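Local coordinates for protein uncharacterized metal-dependent hydrolase (Pyrococcus horikoshii, PDB 3IGH) that is uncharacterised but probably acts as a metal-dependent hydrolase on carbon-nitrogen bonds other than peptide bonds, at residues Leu70-Glu78 against Tyr186-His196; Val356-Ser367 against Ala393-Glu404. All blocks are in the same frame, centred on the assembly; numbering follows the deposited sequence. Where two conformers were deposited one is given.

Interactions 1 and 2, whose centres lie about 20 Å apart, belong to the same amidohydrolase barrel and meet at one seam. There L73 CD1 packs 3.2 Å from S401 OG, and P402, after its cis peptide bond, sets its CG 3.5 Å from E72 O. Helix 70-78 of interaction 1 follows strand 58-68, whose D65, S66 and H67 touch or bond to the 356-367 and 393-404 segments of interaction 2, so the barrel wall links both. The active site of this family lies at the C-terminal ends of the barrel strands. A further sulfate lies about 3 Å from the D400 side chain; such ions often mark pockets.

Interaction 1: residues Leu70-Glu78 against Tyr186-His196. With SO4 (sulfate ion), chain J.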
loop_
_atom_site.group_PDB
_atom_site.type_symbol
_atom_site.label_atom_id
_atom_site.label_comp_id
_atom_site.label_asym_id
_atom_site.label_seq_id
_atom_site.Cartn_x
_atom_site.Cartn_y
_atom_site.Cartn_z
ATOM N N LEU A 70 -16.807 -9.209 3.840
ATOM C CA LEU A 70 -16.065 -10.347 3.325
ATOM C C LEU A 70 -15.812 -11.380 4.420
ATOM O O LEU A 70 -15.991 -12.575 4.201
ATOM C CB LEU A 70 -14.748 -9.836 2.725
ATOM C CG LEU A 70 -14.154 -10.290 1.398
ATOM C CD1 LEU A 70 -15.188 -10.476 0.307
ATOM C CD2 LEU A 70 -13.105 -9.281 0.938
ATOM N N ASP A 71 -15.432 -10.916 5.609
ATOM C CA ASP A 71 -15.167 -11.825 6.726
ATOM C C ASP A 71 -16.446 -12.534 7.210
ATOM O O ASP A 71 -16.441 -13.748 7.440
ATOM C CB ASP A 71 -14.458 -11.101 7.879
ATOM C CG ASP A 71 -15.197 -9.843 8.355
ATOM O OD1 ASP A 71 -16.141 -9.343 7.689
ATOM O OD2 ASP A 71 -14.815 -9.341 9.422
ATOM N N GLU A 72 -17.537 -11.780 7.324
ATOM C CA GLU A 72 -18.816 -12.336 7.746
ATOM C C GLU A 72 -19.387 -13.290 6.705
ATOM O O GLU A 72 -20.038 -14.259 7.063
ATOM C CB GLU A 72 -19.811 -11.235 8.061
ATOM C CG GLU A 72 -19.474 -10.443 9.320
ATOM C CD GLU A 72 -20.393 -9.241 9.528
ATOM O OE1 GLU A 72 -21.437 -9.141 8.844
ATOM O OE2 GLU A 72 -20.066 -8.390 10.380
ATOM N N LEU A 73 -19.136 -13.021 5.424
ATOM C CA LEU A 73 -19.593 -13.917 4.364
ATOM C C LEU A 73 -18.880 -15.268 4.481
ATOM O O LEU A 73 -19.510 -16.319 4.394
ATOM C CB LEU A 73 -19.381 -13.310 2.970
ATOM C CG LEU A 73 -19.654 -14.214 1.753
ATOM C CD1 LEU A 73 -21.073 -14.783 1.764
ATOM C CD2 LEU A 73 -19.375 -13.463 0.426
ATOM N N GLY A 74 -17.569 -15.223 4.681
ATOM C CA GLY A 74 -16.772 -16.428 4.928
ATOM C C GLY A 74 -17.289 -17.232 6.109
ATOM O O GLY A 74 -17.439 -18.442 5.996
ATOM N N MET A 75 -17.590 -16.546 7.219
ATOM C CA MET A 75 -18.124 -17.191 8.429
ATOM C C MET A 75 -19.470 -17.851 8.138
ATOM O O MET A 75 -19.687 -19.007 8.513
ATOM C CB MET A 75 -18.254 -16.202 9.609
ATOM C CG MET A 75 -19.124 -16.743 10.784
ATOM S SD MET A 75 -18.913 -16.033 12.441
ATOM C CE MET A 75 -17.215 -16.509 12.753
ATOM N N SER A 76 -20.348 -17.113 7.444
ATOM C CA SER A 76 -21.696 -17.582 7.103
ATOM C C SER A 76 -21.663 -18.849 6.251
ATOM O O SER A 76 -22.490 -19.736 6.417
ATOM C CB SER A 76 -22.462 -16.480 6.369
ATOM O OG SER A 76 -23.775 -16.887 6.024
ATOM N N LEU A 77 -20.704 -18.914 5.331
ATOM C CA LEU A 77 -20.560 -20.076 4.451
ATOM C C LEU A 77 -20.088 -21.338 5.188
ATOM O O LEU A 77 -20.299 -22.455 4.716
ATOM C CB LEU A 77 -19.631 -19.758 3.273
ATOM C CG LEU A 77 -20.179 -18.756 2.238
ATOM C CD1 LEU A 77 -19.051 -18.142 1.413
ATOM C CD2 LEU A 77 -21.241 -19.385 1.331
ATOM N N GLU A 78 -19.453 -21.139 6.340
ATOM C CA GLU A 78 -18.932 -22.224 7.175
ATOM C C GLU A 78 -19.842 -22.584 8.340
ATOM O O GLU A 78 -19.658 -23.627 8.977
ATOM C CB GLU A 78 -17.547 -21.836 7.700
ATOM C CG GLU A 78 -16.522 -21.676 6.578
ATOM C CD GLU A 78 -16.360 -22.957 5.765
ATOM O OE1 GLU A 78 -16.050 -24.002 6.374
ATOM O OE2 GLU A 78 -16.552 -22.921 4.529
ATOM N N TYR A 186 -9.528 -15.382 10.057
ATOM C CA TYR A 186 -9.925 -14.336 9.110
ATOM C C TYR A 186 -9.383 -14.596 7.710
ATOM O O TYR A 186 -10.104 -14.391 6.733
ATOM C CB TYR A 186 -9.496 -12.955 9.594
ATOM C CG TYR A 186 -10.420 -12.312 10.607
ATOM C CD1 TYR A 186 -10.228 -12.505 11.978
ATOM C CD2 TYR A 186 -11.474 -11.496 10.197
ATOM C CE1 TYR A 186 -11.066 -11.899 12.915
ATOM C CE2 TYR A 186 -12.323 -10.894 11.122
ATOM C CZ TYR A 186 -12.109 -11.104 12.474
ATOM O OH TYR A 186 -12.924 -10.502 13.386
ATOM N N VAL A 187 -8.135 -15.061 7.608
ATOM C CA VAL A 187 -7.558 -15.429 6.303
ATOM C C VAL A 187 -8.425 -16.521 5.652
ATOM O O VAL A 187 -8.794 -16.413 4.488
ATOM C CB VAL A 187 -6.051 -15.865 6.405
ATOM C CG1 VAL A 187 -5.538 -16.460 5.099
ATOM C CG2 VAL A 187 -5.167 -14.685 6.807
ATOM N N TYR A 188 -8.765 -17.544 6.434
ATOM C CA TYR A 188 -9.610 -18.647 5.978
ATOM C C TYR A 188 -10.998 -18.154 5.525
ATOM O O TYR A 188 -11.464 -18.531 4.449
ATOM C CB TYR A 188 -9.721 -19.699 7.088
ATOM C CG TYR A 188 -10.681 -20.834 6.796
ATOM C CD1 TYR A 188 -10.271 -21.946 6.068
ATOM C CD2 TYR A 188 -11.992 -20.802 7.270
ATOM C CE1 TYR A 188 -11.150 -22.993 5.800
ATOM C CE2 TYR A 188 -12.877 -21.837 7.009
ATOM C CZ TYR A 188 -12.450 -22.928 6.275
ATOM O OH TYR A 188 -13.326 -23.956 6.024
ATOM N N TYR A 189 -11.635 -17.307 6.340
ATOM C CA TYR A 189 -12.960 -16.773 6.009
ATOM C C TYR A 189 -12.948 -15.907 4.754
ATOM O O TYR A 189 -13.833 -16.027 3.904
ATOM C CB TYR A 189 -13.545 -15.985 7.177
ATOM C CG TYR A 189 -13.935 -16.828 8.373
ATOM C CD1 TYR A 189 -14.518 -18.086 8.212
ATOM C CD2 TYR A 189 -13.745 -16.353 9.669
ATOM C CE1 TYR A 189 -14.891 -18.854 9.316
ATOM C CE2 TYR A 189 -14.106 -17.115 10.774
ATOM C CZ TYR A 189 -14.674 -18.361 10.589
ATOM O OH TYR A 189 -15.030 -19.111 11.683
ATOM N N ILE A 190 -11.935 -15.051 4.626
ATOM C CA ILE A 190 -11.840 -14.165 3.454
ATOM C C ILE A 190 -11.563 -14.972 2.183
ATOM O O ILE A 190 -12.140 -14.693 1.126
ATOM C CB ILE A 190 -10.799 -13.022 3.660
ATOM C CG1 ILE A 190 -11.291 -12.065 4.750
ATOM C CG2 ILE A 190 -10.586 -12.230 2.358
ATOM C CD1 ILE A 190 -10.179 -11.225 5.391
ATOM N N LYS A 191 -10.702 -15.984 2.285
ATOM C CA LYS A 191 -10.453 -16.876 1.138
ATOM C C LYS A 191 -11.739 -17.584 0.698
ATOM O O LYS A 191 -12.035 -17.658 -0.491
ATOM C CB LYS A 191 -9.363 -17.900 1.450
ATOM C CG LYS A 191 -7.946 -17.322 1.416
ATOM C CD LYS A 191 -6.875 -18.401 1.567
ATOM C CE LYS A 191 -6.471 -18.975 0.217
ATOM N NZ LYS A 191 -5.272 -19.849 0.330
ATOM N N ARG A 192 -12.507 -18.072 1.641
ATOM C CA ARG A 192 -13.753 -18.692 1.315
ATOM C C ARG A 192 -14.728 -17.736 0.657
ATOM O O ARG A 192 -15.320 -18.048 -0.320
ATOM C CB ARG A 192 -14.344 -19.400 2.507
ATOM C CG ARG A 192 -15.681 -20.001 2.274
ATOM C CD ARG A 192 -15.678 -21.516 2.152
ATOM N NE ARG A 192 -16.904 -22.017 1.534
ATOM C CZ ARG A 192 -17.288 -21.705 0.299
ATOM N NH1 ARG A 192 -16.523 -20.917 -0.450
ATOM N NH2 ARG A 192 -18.429 -22.175 -0.191
ATOM N N ALA A 193 -14.858 -16.555 1.214
ATOM C CA ALA A 193 -15.736 -15.533 0.650
ATOM C C ALA A 193 -15.354 -15.105 -0.764
ATOM O O ALA A 193 -16.217 -15.051 -1.643
ATOM C CB ALA A 193 -15.803 -14.307 1.584
ATOM N N GLN A 194 -14.072 -14.816 -0.998
ATOM C CA GLN A 194 -13.648 -14.353 -2.321
ATOM C C GLN A 194 -13.825 -15.407 -3.419
ATOM O O GLN A 194 -14.133 -15.051 -4.550
ATOM C CB GLN A 194 -12.214 -13.801 -2.316
ATOM C CG GLN A 194 -11.128 -14.854 -2.061
ATOM C CD GLN A 194 -9.709 -14.315 -2.138
ATOM O OE1 GLN A 194 -9.494 -13.129 -2.384
ATOM N NE2 GLN A 194 -8.726 -15.200 -1.942
ATOM N N GLU A 195 -13.641 -16.686 -3.084
ATOM C CA GLU A 195 -13.841 -17.756 -4.069
ATOM C C GLU A 195 -15.324 -17.920 -4.408
ATOM O O GLU A 195 -15.668 -18.168 -5.559
ATOM C CB GLU A 195 -13.169 -19.077 -3.648
ATOM C CG GLU A 195 -13.757 -19.816 -2.454
ATOM C CD GLU A 195 -12.870 -20.960 -1.950
ATOM O OE1 GLU A 195 -13.415 -21.923 -1.358
ATOM O OE2 GLU A 195 -11.633 -20.892 -2.140
ATOM N N HIS A 196 -16.183 -17.729 -3.402
ATOM C CA HIS A 196 -17.634 -17.700 -3.574
ATOM C C HIS A 196 -18.054 -16.552 -4.489
ATOM O O HIS A 196 -18.847 -16.744 -5.424
ATOM C CB HIS A 196 -18.297 -17.576 -2.197
ATOM C CG HIS A 196 -19.796 -17.586 -2.228
ATOM N ND1 HIS A 196 -20.532 -18.745 -2.354
ATOM C CD2 HIS A 196 -20.696 -16.580 -2.113
ATOM C CE1 HIS A 196 -21.820 -18.452 -2.331
ATOM N NE2 HIS A 196 -21.948 -17.145 -2.183
HETATM S S SO4 J . -25.075 -16.770 -0.084
HETATM O O1 SO4 J . -24.560 -18.129 -0.201
HETATM O O2 SO4 J . -26.522 -16.792 -0.265
HETATM O O3 SO4 J . -24.762 -16.231 1.236
HETATM O O4 SO4 J . -24.467 -15.941 -1.116
HETATM O O HOH W 1 -15.983 -10.776 11.739
#
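Y189, its CG anti to the carbonyl carbon (chi1 -69°), lays its ring against the backbone of G74 and M75, and the same torsion in L77 carries both methyls onto H196. M75 CA stands 4.0 Å from the Y189 ring centroid, over one face; L77 CD2 covers the H196 ring similarly. Helices 70-78 and 186-196 cross almost squarely, at 86°, with axes 7.1 Å apart. Lacking a side chain, G74 makes a bent CA-H...O contact with Y189 O, CA to O 3.1 Å. A193 CB is the small bump beside it, 3.8 Å from L73 CD2, while L70 CD2 meets I190 CG2. D71 OD2 lies at the edge of the Y186 ring, 3.4 Å from Y186 CE2, and accepts from a water. Y188 OH donates to E78 OE1 (2.7 Å), arriving steeply above the carboxylate plane. E78 OE2 pairs with R192 NE, though that oxygen is less surely placed. H196 NE2 donates to O4 of a sulfate, probably from the crystallisation liquor. The crossing is close-packed backbone to backbone at its centre and flanked by polar groups, D71 on one side and E78, Y188 and R192 on another; the Y188 bond is likely to stabilise E78 as an anion, with R192 a less certain contributor.

Interaction 2: residues Val356-Ser367 against Ala393-Glu404; sequences VRLSVQPHFIIS and AELGFSTDSPIE. With SO4 (sulfate ion), chain E.
L358, V360, L395 and F397 interlock on one face of two parallel strands, 357-360 and 395-397, in the TIM-barrel wall of this amidohydrolase. L395 CD1 is the bump between two neighbours, 3.8 Å from V360 CG1 and nearly as close to L358 CB, while A393 CB fits under L358 CD1. V360 CG2 comes obliquely to F397 CD1, and P362 makes a CH-pi contact with the same ring, its CG over the centre of one face, 3.8 Å from the centroid. On the other face G396 presents no side chain beside S359. G396 N to L358 O and V360 N to G396 O tie the strands; S398 OG, turned between its own N and carbonyl carbon (chi1 51°), donates to V360 O from above the carbonyl plane and accepts from Q361 NE2 at 2.7 Å.

Past the strands, E404 folds at chi2 (-67°) so that its carboxylate fills the hollow between H363, F364 and S367. E404 OE1 lies in the imidazole plane of H363 and receives a nearly straight bond from ND1 (2.7 Å) on its anti side; S367 OG, in one of its two conformers, takes the syn lone pair. OE2 rests over the F364 ring face. With a leucine in place of E404, H363 ND1 would probably lose its acceptor and the imidazole, whose NE2 donates to a sulfate also held by K422, would be freer to turn. A water links the two segments, accepting from H363 N and donating to S398 O, the water oxygen 2.8 Å from S398 O.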
loop_
_atom_site.group_PDB
_atom_site.type_symbol
_atom_site.label_atom_id
_atom_site.label_comp_id
_atom_site.label_asym_id
_atom_site.label_seq_id
_atom_site.Cartn_x
_atom_site.Cartn_y
_atom_site.Cartn_z
ATOM N N VAL A 356 -23.268 13.655 -3.269
ATOM C CA VAL A 356 -22.915 12.428 -2.552
ATOM C C VAL A 356 -23.069 11.202 -3.460
ATOM O O VAL A 356 -23.815 11.236 -4.451
ATOM C CB VAL A 356 -23.703 12.242 -1.221
ATOM C CG1 VAL A 356 -23.401 13.380 -0.243
ATOM C CG2 VAL A 356 -25.199 12.123 -1.470
ATOM N N ARG A 357 -22.318 10.154 -3.134
ATOM C CA ARG A 357 -22.419 8.855 -3.795
ATOM C C ARG A 357 -23.329 7.955 -2.967
ATOM O O ARG A 357 -23.360 8.067 -1.752
ATOM C CB ARG A 357 -21.026 8.229 -3.928
ATOM C CG ARG A 357 -20.199 8.862 -5.032
ATOM C CD ARG A 357 -18.705 8.682 -4.804
ATOM N NE ARG A 357 -18.172 9.489 -3.707
ATOM C CZ ARG A 357 -17.490 8.994 -2.672
ATOM N NH1 ARG A 357 -17.265 7.694 -2.587
ATOM N NH2 ARG A 357 -17.014 9.800 -1.731
ATOM N N LEU A 358 -24.090 7.080 -3.625
ATOM C CA LEU A 358 -25.024 6.202 -2.913
ATOM C C LEU A 358 -24.784 4.730 -3.236
ATOM O O LEU A 358 -24.719 4.344 -4.399
ATOM C CB LEU A 358 -26.484 6.563 -3.241
ATOM C CG LEU A 358 -26.998 8.003 -3.068
ATOM C CD1 LEU A 358 -28.413 8.135 -3.617
ATOM C CD2 LEU A 358 -26.964 8.444 -1.610
ATOM N N SER A 359 -24.666 3.911 -2.192
ATOM C CA SER A 359 -24.615 2.465 -2.357
ATOM C C SER A 359 -25.902 1.863 -1.802
ATOM O O SER A 359 -26.190 1.979 -0.613
ATOM C CB SER A 359 -23.390 1.894 -1.645
ATOM O OG SER A 359 -23.366 0.490 -1.697
ATOM N N VAL A 360 -26.681 1.233 -2.675
ATOM C CA VAL A 360 -27.983 0.699 -2.281
ATOM C C VAL A 360 -28.026 -0.815 -2.448
ATOM O O VAL A 360 -27.209 -1.390 -3.168
ATOM C CB VAL A 360 -29.149 1.350 -3.080
ATOM C CG1 VAL A 360 -29.254 2.848 -2.775
ATOM C CG2 VAL A 360 -29.025 1.100 -4.577
ATOM N N GLN A 361 -28.989 -1.451 -1.787
ATOM C CA GLN A 361 -29.066 -2.911 -1.772
ATOM C C GLN A 361 -30.459 -3.383 -2.206
ATOM O O GLN A 361 -31.320 -3.618 -1.359
ATOM C CB GLN A 361 -28.735 -3.451 -0.375
ATOM C CG GLN A 361 -27.311 -3.185 0.143
ATOM C CD GLN A 361 -27.127 -1.768 0.650
ATOM O OE1 GLN A 361 -28.028 -1.197 1.263
ATOM N NE2 GLN A 361 -25.965 -1.181 0.372
ATOM N N PRO A 362 -30.698 -3.479 -3.526
ATOM C CA PRO A 362 -32.034 -3.826 -4.051
ATOM C C PRO A 362 -32.687 -5.107 -3.520
ATOM O O PRO A 362 -33.909 -5.147 -3.409
ATOM C CB PRO A 362 -31.812 -3.892 -5.566
ATOM C CG PRO A 362 -30.673 -2.924 -5.793
ATOM C CD PRO A 362 -29.756 -3.167 -4.619
ATOM N N HIS A 363 -31.904 -6.121 -3.157
ATOM C CA HIS A 363 -32.491 -7.348 -2.615
ATOM C C HIS A 363 -33.197 -7.183 -1.257
ATOM O O HIS A 363 -33.988 -8.045 -0.864
ATOM C CB HIS A 363 -31.496 -8.516 -2.615
ATOM C CG HIS A 363 -32.158 -9.860 -2.611
ATOM N ND1 HIS A 363 -32.427 -10.549 -1.451
ATOM C CD2 HIS A 363 -32.646 -10.619 -3.621
ATOM C CE1 HIS A 363 -33.028 -11.689 -1.745
ATOM N NE2 HIS A 363 -33.176 -11.752 -3.055
ATOM N N PHE A 364 -32.941 -6.067 -0.560
ATOM C CA PHE A 364 -33.701 -5.714 0.652
ATOM C C PHE A 364 -35.211 -5.577 0.392
ATOM O O PHE A 364 -36.002 -5.816 1.292
ATOM C CB PHE A 364 -33.184 -4.415 1.295
ATOM C CG PHE A 364 -31.986 -4.599 2.212
ATOM C CD1 PHE A 364 -30.776 -5.089 1.735
ATOM C CD2 PHE A 364 -32.073 -4.255 3.560
ATOM C CE1 PHE A 364 -29.662 -5.234 2.590
ATOM C CE2 PHE A 364 -30.978 -4.406 4.414
ATOM C CZ PHE A 364 -29.770 -4.893 3.924
ATOM N N ILE A 365 -35.598 -5.166 -0.818
ATOM C CA ILE A 365 -37.013 -5.167 -1.240
ATOM C C ILE A 365 -37.662 -6.539 -0.998
ATOM O O ILE A 365 -38.780 -6.630 -0.480
ATOM C CB ILE A 365 -37.156 -4.784 -2.738
ATOM C CG1 ILE A 365 -36.799 -3.309 -2.954
ATOM C CG2 ILE A 365 -38.576 -5.071 -3.273
ATOM C CD1 ILE A 365 -36.526 -2.973 -4.391
ATOM N N ILE A 366 -36.917 -7.593 -1.329
ATOM C CA ILE A 366 -37.408 -8.958 -1.192
ATOM C C ILE A 366 -37.415 -9.446 0.252
ATOM O O ILE A 366 -38.411 -10.033 0.701
ATOM C CB ILE A 366 -36.639 -9.917 -2.137
ATOM C CG1 ILE A 366 -37.160 -9.730 -3.559
ATOM C CG2 ILE A 366 -36.775 -11.386 -1.710
ATOM C CD1 ILE A 366 -36.158 -10.047 -4.604
ATOM N N SER A 367 -36.326 -9.189 0.980
ATOM C CA SER A 367 -36.166 -9.697 2.341
ATOM C C SER A 367 -37.013 -8.949 3.364
ATOM O O SER A 367 -37.555 -9.557 4.294
ATOM C CB SER A 367 -34.692 -9.664 2.760
ATOM O OG SER A 367 -33.938 -10.616 2.034
ATOM N N ALA A 393 -27.887 11.151 -8.089
ATOM C CA ALA A 393 -26.572 10.709 -7.610
ATOM C C ALA A 393 -26.011 9.533 -8.391
ATOM O O ALA A 393 -26.760 8.766 -9.007
ATOM C CB ALA A 393 -26.638 10.359 -6.126
ATOM N N GLU A 394 -24.686 9.397 -8.358
ATOM C CA GLU A 394 -24.048 8.153 -8.761
ATOM C C GLU A 394 -24.529 7.058 -7.812
ATOM O O GLU A 394 -24.512 7.224 -6.591
ATOM C CB GLU A 394 -22.530 8.278 -8.699
ATOM C CG GLU A 394 -21.815 7.166 -9.420
ATOM C CD GLU A 394 -21.650 7.439 -10.907
ATOM O OE1 GLU A 394 -22.126 6.615 -11.723
ATOM O OE2 GLU A 394 -21.040 8.472 -11.255
ATOM N N LEU A 395 -25.003 5.962 -8.389
ATOM C CA LEU A 395 -25.649 4.911 -7.623
ATOM C C LEU A 395 -24.929 3.594 -7.876
ATOM O O LEU A 395 -24.711 3.214 -9.024
ATOM C CB LEU A 395 -27.114 4.808 -8.054
ATOM C CG LEU A 395 -28.125 3.984 -7.263
ATOM C CD1 LEU A 395 -28.474 4.671 -5.960
ATOM C CD2 LEU A 395 -29.383 3.815 -8.098
ATOM N N GLY A 396 -24.553 2.906 -6.802
ATOM C CA GLY A 396 -23.923 1.596 -6.914
ATOM C C GLY A 396 -24.811 0.540 -6.291
ATOM O O GLY A 396 -25.563 0.833 -5.362
ATOM N N PHE A 397 -24.734 -0.686 -6.806
ATOM C CA PHE A 397 -25.514 -1.788 -6.243
ATOM C C PHE A 397 -24.628 -2.655 -5.362
ATOM O O PHE A 397 -23.426 -2.816 -5.609
ATOM C CB PHE A 397 -26.131 -2.661 -7.348
ATOM C CG PHE A 397 -27.387 -2.090 -7.978
ATOM C CD1 PHE A 397 -27.897 -0.849 -7.602
ATOM C CD2 PHE A 397 -28.042 -2.804 -8.981
ATOM C CE1 PHE A 397 -29.044 -0.332 -8.195
ATOM C CE2 PHE A 397 -29.180 -2.298 -9.585
ATOM C CZ PHE A 397 -29.685 -1.053 -9.188
ATOM N N SER A 398 -25.249 -3.245 -4.354
ATOM C CA SER A 398 -24.555 -4.096 -3.422
ATOM C C SER A 398 -25.542 -5.057 -2.774
ATOM O O SER A 398 -26.748 -4.924 -2.947
ATOM C CB SER A 398 -23.883 -3.242 -2.346
ATOM O OG SER A 398 -24.782 -2.321 -1.760
ATOM N N THR A 399 -25.015 -6.011 -2.014
ATOM C CA THR A 399 -25.838 -7.022 -1.381
ATOM C C THR A 399 -25.823 -6.921 0.135
ATOM O O THR A 399 -26.696 -7.489 0.785
ATOM C CB THR A 399 -25.377 -8.452 -1.757
ATOM O OG1 THR A 399 -23.981 -8.602 -1.467
ATOM C CG2 THR A 399 -25.628 -8.733 -3.236
ATOM N N ASP A 400 -24.823 -6.226 0.694
ATOM C CA ASP A 400 -24.546 -6.257 2.132
ATOM C C ASP A 400 -24.365 -7.702 2.596
ATOM O O ASP A 400 -24.708 -8.053 3.723
ATOM C CB ASP A 400 -25.645 -5.530 2.942
ATOM C CG ASP A 400 -25.213 -5.194 4.359
ATOM O OD1 ASP A 400 -23.992 -5.084 4.615
ATOM O OD2 ASP A 400 -26.104 -5.054 5.224
ATOM N N SER A 401 -23.827 -8.541 1.714
ATOM C CA SER A 401 -23.587 -9.943 2.021
ATOM C C SER A 401 -22.761 -10.058 3.310
ATOM O O SER A 401 -21.801 -9.296 3.507
ATOM C CB SER A 401 -22.868 -10.611 0.846
ATOM O OG SER A 401 -22.479 -11.924 1.174
ATOM N N PRO A 402 -23.130 -10.997 4.201
ATOM C CA PRO A 402 -24.114 -12.085 4.080
ATOM C C PRO A 402 -25.567 -11.816 4.522
ATOM O O PRO A 402 -26.324 -12.780 4.718
ATOM C CB PRO A 402 -23.506 -13.163 4.970
ATOM C CG PRO A 402 -22.877 -12.375 6.101
ATOM C CD PRO A 402 -22.460 -11.028 5.509
ATOM N N ILE A 403 -25.953 -10.547 4.679
ATOM C CA ILE A 403 -27.326 -10.202 5.067
ATOM C C ILE A 403 -28.299 -10.593 3.946
ATOM O O ILE A 403 -29.385 -11.117 4.203
ATOM C CB ILE A 403 -27.467 -8.690 5.456
ATOM C CG1 ILE A 403 -26.476 -8.306 6.566
ATOM C CG2 ILE A 403 -28.903 -8.334 5.862
ATOM C CD1 ILE A 403 -26.562 -9.144 7.832
ATOM N N GLU A 404 -27.894 -10.347 2.704
ATOM C CA GLU A 404 -28.633 -10.824 1.538
ATOM C C GLU A 404 -27.762 -11.844 0.819
ATOM O O GLU A 404 -26.543 -11.858 1.045
ATOM C CB GLU A 404 -28.952 -9.676 0.574
ATOM C CG GLU A 404 -29.715 -8.530 1.206
ATOM C CD GLU A 404 -31.118 -8.898 1.633
ATOM O OE1 GLU A 404 -31.727 -9.785 0.999
ATOM O OE2 GLU A 404 -31.608 -8.285 2.604
HETATM S S SO4 E . -35.066 -14.525 -4.449
HETATM O O1 SO4 E . -34.758 -15.831 -5.020
HETATM O O2 SO4 E . -36.457 -14.179 -4.732
HETATM O O3 SO4 E . -34.829 -14.552 -3.010
HETATM O O4 SO4 E . -34.208 -13.513 -5.055
HETATM O O HOH W 2 -22.856 11.268 -6.996
HETATM O O HOH W 3 -29.060 -6.419 -2.858
HETATM O O HOH W 4 -31.900 -12.321 3.179
#